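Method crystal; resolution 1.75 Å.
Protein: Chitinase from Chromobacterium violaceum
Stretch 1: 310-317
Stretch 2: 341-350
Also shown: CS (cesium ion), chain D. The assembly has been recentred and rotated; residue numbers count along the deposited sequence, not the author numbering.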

ATOM      1  N   ASP A 310       4.716   0.259  10.513  1.00  7.24           N
ATOM      2  CA  ASP A 310       4.219   0.343   9.148  1.00  7.25           C
ATOM      3  C   ASP A 310       5.205   1.191   8.349  1.00  8.60           C
ATOM      4  O   ASP A 310       5.371   2.379   8.606  1.00 10.61           O
ATOM      5  CB  ASP A 310       2.813   0.951   9.141  1.00  7.79           C
ATOM      6  CG  ASP A 310       2.257   1.151   7.744  1.00 11.16           C
ATOM      7  OD1 ASP A 310       2.092   0.145   7.015  1.00  9.44           O
ATOM      8  OD2 ASP A 310       1.961   2.319   7.399  1.00 12.97           O
ATOM      9  N   ILE A 311       5.906   0.570   7.410  1.00  5.78           N
ATOM     10  CA  ILE A 311       6.918   1.281   6.642  1.00  5.61           C
ATOM     11  C   ILE A 311       6.279   1.937   5.425  1.00  8.09           C
ATOM     12  O   ILE A 311       5.757   1.250   4.556  1.00  9.06           O
ATOM     13  CB  ILE A 311       8.044   0.326   6.186  1.00  6.40           C
ATOM     14  CG1 ILE A 311       8.719  -0.306   7.401  1.00  8.40           C
ATOM     15  CG2 ILE A 311       9.043   1.063   5.285  1.00  8.72           C
ATOM     16  CD1 ILE A 311       9.417   0.715   8.339  1.00 10.54           C
ATOM     17  N   ASP A 312       6.307   3.263   5.378  1.00  5.62           N
ATOM     18  CA  ASP A 312       5.702   4.018   4.286  1.00  5.76           C
ATOM     19  C   ASP A 312       6.795   4.786   3.532  1.00  9.47           C
ATOM     20  O   ASP A 312       6.833   6.017   3.519  1.00  8.23           O
ATOM     21  CB  ASP A 312       4.631   4.959   4.830  1.00  9.31           C
ATOM     22  CG  ASP A 312       3.798   5.594   3.732  1.00 15.35           C
ATOM     23  OD1 ASP A 312       4.073   5.354   2.529  1.00 18.84           O
ATOM     24  OD2 ASP A 312       2.863   6.343   4.076  1.00 17.95           O
ATOM     25  N   PHE A 313       7.692   4.017   2.931  1.00  7.87           N
ATOM     26  CA  PHE A 313       8.838   4.523   2.179  1.00  8.72           C
ATOM     27  C   PHE A 313       8.372   4.863   0.761  1.00  7.70           C
ATOM     28  O   PHE A 313       8.077   3.962  -0.029  1.00  6.80           O
ATOM     29  CB  PHE A 313       9.935   3.436   2.222  1.00  9.23           C
ATOM     30  CG  PHE A 313      11.254   3.771   1.544  1.00  6.80           C
ATOM     31  CD1 PHE A 313      11.422   4.862   0.693  1.00  8.39           C
ATOM     32  CD2 PHE A 313      12.341   2.930   1.755  1.00  7.02           C
ATOM     33  CE1 PHE A 313      12.653   5.108   0.073  1.00  7.62           C
ATOM     34  CE2 PHE A 313      13.580   3.175   1.156  1.00  6.41           C
ATOM     35  CZ  PHE A 313      13.730   4.262   0.306  1.00  6.29           C
ATOM     36  N   GLU A 314       8.279   6.157   0.446  1.00  5.91           N
ATOM     37  CA  GLU A 314       7.791   6.585  -0.865  1.00  7.05           C
ATOM     38  C   GLU A 314       8.895   7.285  -1.668  1.00 10.91           C
ATOM     39  O   GLU A 314       9.038   8.504  -1.556  1.00  9.56           O
ATOM     40  CB  GLU A 314       6.571   7.520  -0.707  1.00  6.49           C
ATOM     41  CG  GLU A 314       5.432   6.898   0.145  1.00  9.90           C
ATOM     42  CD  GLU A 314       4.130   7.711   0.193  1.00 15.29           C
ATOM     43  OE1 GLU A 314       4.002   8.747  -0.490  1.00 14.86           O
ATOM     44  OE2 GLU A 314       3.214   7.299   0.933  1.00 14.79           O
ATOM     45  N   TYR A 315       9.665   6.558  -2.489  1.00  9.42           N
ATOM     46  CA  TYR A 315       9.510   5.123  -2.788  1.00  7.93           C
ATOM     47  C   TYR A 315      10.868   4.509  -3.064  1.00  7.83           C
ATOM     48  O   TYR A 315      11.733   5.184  -3.619  1.00  9.18           O
ATOM     49  CB  TYR A 315       8.656   4.889  -4.038  1.00  8.08           C
ATOM     50  CG  TYR A 315       7.260   5.405  -3.930  1.00  8.36           C
ATOM     51  CD1 TYR A 315       6.272   4.637  -3.342  1.00  8.59           C
ATOM     52  CD2 TYR A 315       6.934   6.668  -4.404  1.00  9.55           C
ATOM     53  CE1 TYR A 315       4.988   5.107  -3.237  1.00 10.10           C
ATOM     54  CE2 TYR A 315       5.657   7.151  -4.292  1.00 13.10           C
ATOM     55  CZ  TYR A 315       4.689   6.365  -3.708  1.00 13.65           C
ATOM     56  OH  TYR A 315       3.406   6.845  -3.605  1.00 17.47           O
ATOM     57  N   PRO A 316      11.038   3.217  -2.743  1.00  7.16           N
ATOM     58  CA  PRO A 316      12.290   2.525  -3.059  1.00  6.83           C
ATOM     59  C   PRO A 316      12.283   2.000  -4.495  1.00  9.73           C
ATOM     60  O   PRO A 316      12.388   0.792  -4.728  1.00 10.15           O
ATOM     61  CB  PRO A 316      12.310   1.375  -2.049  1.00  7.32           C
ATOM     62  CG  PRO A 316      10.840   1.012  -1.913  1.00  6.32           C
ATOM     63  CD  PRO A 316      10.106   2.351  -1.988  1.00  8.64           C
ATOM     64  N   THR A 317      12.143   2.903  -5.457  1.00  6.27           N
ATOM     65  CA  THR A 317      12.056   2.475  -6.840  1.00  6.17           C
ATOM     66  C   THR A 317      13.208   3.036  -7.665  1.00  8.39           C
ATOM     67  O   THR A 317      13.726   4.121  -7.379  1.00  7.82           O
ATOM     68  CB  THR A 317      10.711   2.893  -7.468  1.00  8.53           C
ATOM     69  OG1 THR A 317      10.618   2.393  -8.806  1.00  7.56           O
ATOM     70  CG2 THR A 317      10.548   4.410  -7.477  1.00  9.34           C
ATOM     71  N   GLY A 341      18.605  -2.025  -0.915  1.00  7.71           N
ATOM     72  CA  GLY A 341      18.519  -1.319   0.353  1.00  7.70           C
ATOM     73  C   GLY A 341      17.210  -1.601   1.059  1.00  9.97           C
ATOM     74  O   GLY A 341      17.157  -1.731   2.284  1.00  8.59           O
ATOM     75  N   TYR A 342      16.136  -1.690   0.281  1.00  7.09           N
ATOM     76  CA  TYR A 342      14.809  -1.889   0.848  1.00  8.22           C
ATOM     77  C   TYR A 342      14.642  -3.317   1.343  1.00  8.62           C
ATOM     78  O   TYR A 342      14.065  -3.562   2.407  1.00  8.99           O
ATOM     79  CB  TYR A 342      13.763  -1.556  -0.203  1.00  7.21           C
ATOM     80  CG  TYR A 342      12.330  -1.508   0.257  1.00  8.50           C
ATOM     81  CD1 TYR A 342      11.917  -0.622   1.252  1.00  6.31           C
ATOM     82  CD2 TYR A 342      11.373  -2.304  -0.356  1.00 10.27           C
ATOM     83  CE1 TYR A 342      10.582  -0.550   1.622  1.00  8.13           C
ATOM     84  CE2 TYR A 342      10.052  -2.240   0.012  1.00 11.63           C
ATOM     85  CZ  TYR A 342       9.661  -1.367   0.998  1.00 11.71           C
ATOM     86  OH  TYR A 342       8.329  -1.319   1.345  1.00 11.24           O
ATOM     87  N   VAL A 343      15.155  -4.264   0.568  1.00  7.35           N
ATOM     88  CA  VAL A 343      15.131  -5.658   0.996  1.00  8.78           C
ATOM     89  C   VAL A 343      15.952  -5.824   2.280  1.00  8.86           C
ATOM     90  O   VAL A 343      15.516  -6.498   3.218  1.00  7.19           O
ATOM     91  CB  VAL A 343      15.654  -6.587  -0.113  1.00 10.00           C
ATOM     92  CG1 VAL A 343      15.927  -7.973   0.426  1.00 14.02           C
ATOM     93  CG2 VAL A 343      14.628  -6.642  -1.244  1.00 12.02           C
ATOM     94  N   ALA A 344      17.120  -5.188   2.338  1.00  7.36           N
ATOM     95  CA  ALA A 344      17.933  -5.250   3.553  1.00  7.60           C
ATOM     96  C   ALA A 344      17.214  -4.631   4.760  1.00 11.57           C
ATOM     97  O   ALA A 344      17.281  -5.160   5.872  1.00  8.35           O
ATOM     98  CB  ALA A 344      19.274  -4.563   3.334  1.00  7.91           C
ATOM     99  N   LEU A 345      16.539  -3.506   4.539  1.00  7.33           N
ATOM    100  CA  LEU A 345      15.766  -2.873   5.602  1.00  7.26           C
ATOM    101  C   LEU A 345      14.694  -3.826   6.150  1.00  8.83           C
ATOM    102  O   LEU A 345      14.593  -4.036   7.357  1.00  7.23           O
ATOM    103  CB  LEU A 345      15.106  -1.587   5.084  1.00  7.11           C
ATOM    104  CG  LEU A 345      14.098  -0.957   6.045  1.00  7.05           C
ATOM    105  CD1 LEU A 345      14.808  -0.518   7.322  1.00  7.45           C
ATOM    106  CD2 LEU A 345      13.366   0.218   5.396  1.00  7.33           C
ATOM    107  N   LEU A 346      13.907  -4.422   5.258  1.00  6.89           N
ATOM    108  CA  LEU A 346      12.803  -5.271   5.702  1.00  6.78           C
ATOM    109  C   LEU A 346      13.300  -6.564   6.341  1.00  8.74           C
ATOM    110  O   LEU A 346      12.723  -7.030   7.322  1.00  7.36           O
ATOM    111  CB  LEU A 346      11.872  -5.583   4.531  1.00  6.55           C
ATOM    112  CG  LEU A 346      11.170  -4.349   3.931  1.00  9.29           C
ATOM    113  CD1 LEU A 346      10.242  -4.740   2.793  1.00  8.82           C
ATOM    114  CD2 LEU A 346      10.412  -3.585   5.017  1.00  8.78           C
ATOM    115  N   GLN A 347      14.362  -7.152   5.787  1.00  7.13           N
ATOM    116  CA  GLN A 347      14.906  -8.387   6.354  1.00  7.37           C
ATOM    117  C   GLN A 347      15.447  -8.141   7.761  1.00  9.73           C
ATOM    118  O   GLN A 347      15.254  -8.956   8.670  1.00  8.32           O
ATOM    119  CB  GLN A 347      16.013  -8.968   5.466  1.00  8.38           C
ATOM    120  CG  GLN A 347      16.562 -10.270   6.031  1.00 14.84           C
ATOM    121  CD  GLN A 347      17.425 -11.037   5.050  1.00 32.49           C
ATOM    122  OE1 GLN A 347      17.509 -10.691   3.870  1.00 40.12           O
ATOM    123  NE2 GLN A 347      18.067 -12.095   5.533  1.00 41.19           N
ATOM    124  N   THR A 348      16.098  -6.999   7.951  1.00  8.21           N
ATOM    125  CA  THR A 348      16.684  -6.674   9.245  1.00  7.94           C
ATOM    126  C   THR A 348      15.607  -6.306  10.260  1.00  7.89           C
ATOM    127  O   THR A 348      15.669  -6.700  11.428  1.00  8.85           O
ATOM    128  CB  THR A 348      17.700  -5.523   9.123  1.00  9.33           C
ATOM    129  OG1 THR A 348      18.683  -5.868   8.139  1.00 10.55           O
ATOM    130  CG2 THR A 348      18.412  -5.285  10.463  1.00  9.41           C
ATOM    131  N   LEU A 349      14.617  -5.548   9.820  1.00  7.63           N
ATOM    132  CA  LEU A 349      13.491  -5.211  10.681  1.00 12.42           C
ATOM    133  C   LEU A 349      12.762  -6.476  11.143  1.00 10.85           C
ATOM    134  O   LEU A 349      12.413  -6.605  12.317  1.00  9.80           O
ATOM    135  CB  LEU A 349      12.551  -4.283   9.930  1.00 12.58           C
ATOM    136  CG  LEU A 349      11.651  -3.272  10.629  1.00 21.69           C
ATOM    137  CD1 LEU A 349      12.370  -2.499  11.716  1.00 14.76           C
ATOM    138  CD2 LEU A 349      11.156  -2.330   9.526  1.00 21.82           C
ATOM    139  N   ARG A 350      12.565  -7.411  10.217  1.00  9.50           N
ATOM    140  CA  ARG A 350      11.927  -8.697  10.513  1.00 11.65           C
ATOM    141  C   ARG A 350      12.722  -9.461  11.565  1.00  9.60           C
ATOM    142  O   ARG A 350      12.166  -9.980  12.533  1.00  8.67           O
ATOM    143  CB  ARG A 350      11.794  -9.535   9.234  1.00  8.26           C
ATOM    144  CG  ARG A 350      11.228 -10.946   9.437  1.00  8.87           C
ATOM    145  CD  ARG A 350       9.695 -10.934   9.510  1.00  9.98           C
ATOM    146  NE  ARG A 350       9.196 -10.569  10.834  1.00 12.31           N
ATOM    147  CZ  ARG A 350       7.992 -10.047  11.061  1.00 14.44           C
ATOM    148  NH1 ARG A 350       7.614  -9.772  12.308  1.00 14.75           N
ATOM    149  NH2 ARG A 350       7.166  -9.799  10.039  1.00 11.07           N
TER
HETATM  150 CS    CS D 803       0.796   8.270  -0.659  1.00 55.60          CS
HETATM  151  O   HOH W   1       7.168   1.071   2.210  1.00  9.04           O
HETATM  152  O   HOH W   2       0.932   7.839   2.615  1.00 18.72           O
HETATM  153  O   HOH W   3       2.447   9.387  -3.042  1.00 29.07           O
HETATM  154  O   HOH W   4       0.236  11.562  -0.008  1.00 33.82           O
HETATM  155  O   HOH W   5      -1.315   7.657   1.984  1.00 27.16           O
HETATM  156  O   HOH W   6      -1.043   9.088  -2.458  1.00 42.96           O

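The strand at 310-312 and the helix at 341-350 run nearly antiparallel, at 168°, with their axes 11.6 Å apart at closest approach. The contact between the two stretches buries 298 Å² and is made almost wholly of apolar side chains; no direct hydrogen bond crosses it.

Aliphatic packing centres on Ile311, whose CA-to-CB bond points toward the helix while those of its neighbours Asp310 and Asp312 point away. This alternation sets a branched hydrocarbon against the helix and leaves the carboxylates clear of it. With both chi angles in m, Ile311 reaches three leucines, the neighbours Leu345 and Leu346 and, one turn further along, Leu349: CD1 lies 3.7 Å from Leu349 CD2, CG1 is 4.4 Å from Leu346 CD2, and CG2 is 4.4 Å from Leu345 CD2. Leu346 leaves its backbone sideways, but the end of its side chain comes nearer.

Aromatic contacts gather around Tyr342, which has the most area covered of any residue here. Its CA-to-CB bond points toward stretch 1, chi1 is t, and its ring offers different surfaces to different partners. Pro316 CG sits over one face, 3.5 Å from the centroid of the Tyr342 ring and 7° off its normal, a CH-pi contact well suited to the compact proline ring. Ile311 CG2 approaches the edge, 4.3 Å from Tyr342 CE1. Phe313 meets the tyrosine obliquely, with the ring planes at 80° and Phe313 CD2 3.6 Å from Tyr342 CD1.

The polar link is indirect. The O of water 1 lies 2.7 Å from Ile311 O, to which it donates, and 3.1 Å from Phe313 N, from which it accepts, while Tyr342 OH lies 2.8 Å from that water O in a hydrogen bond. The tyrosine thus combines an aromatic surface for packing with a hydroxyl that reaches the strand backbone through solvent.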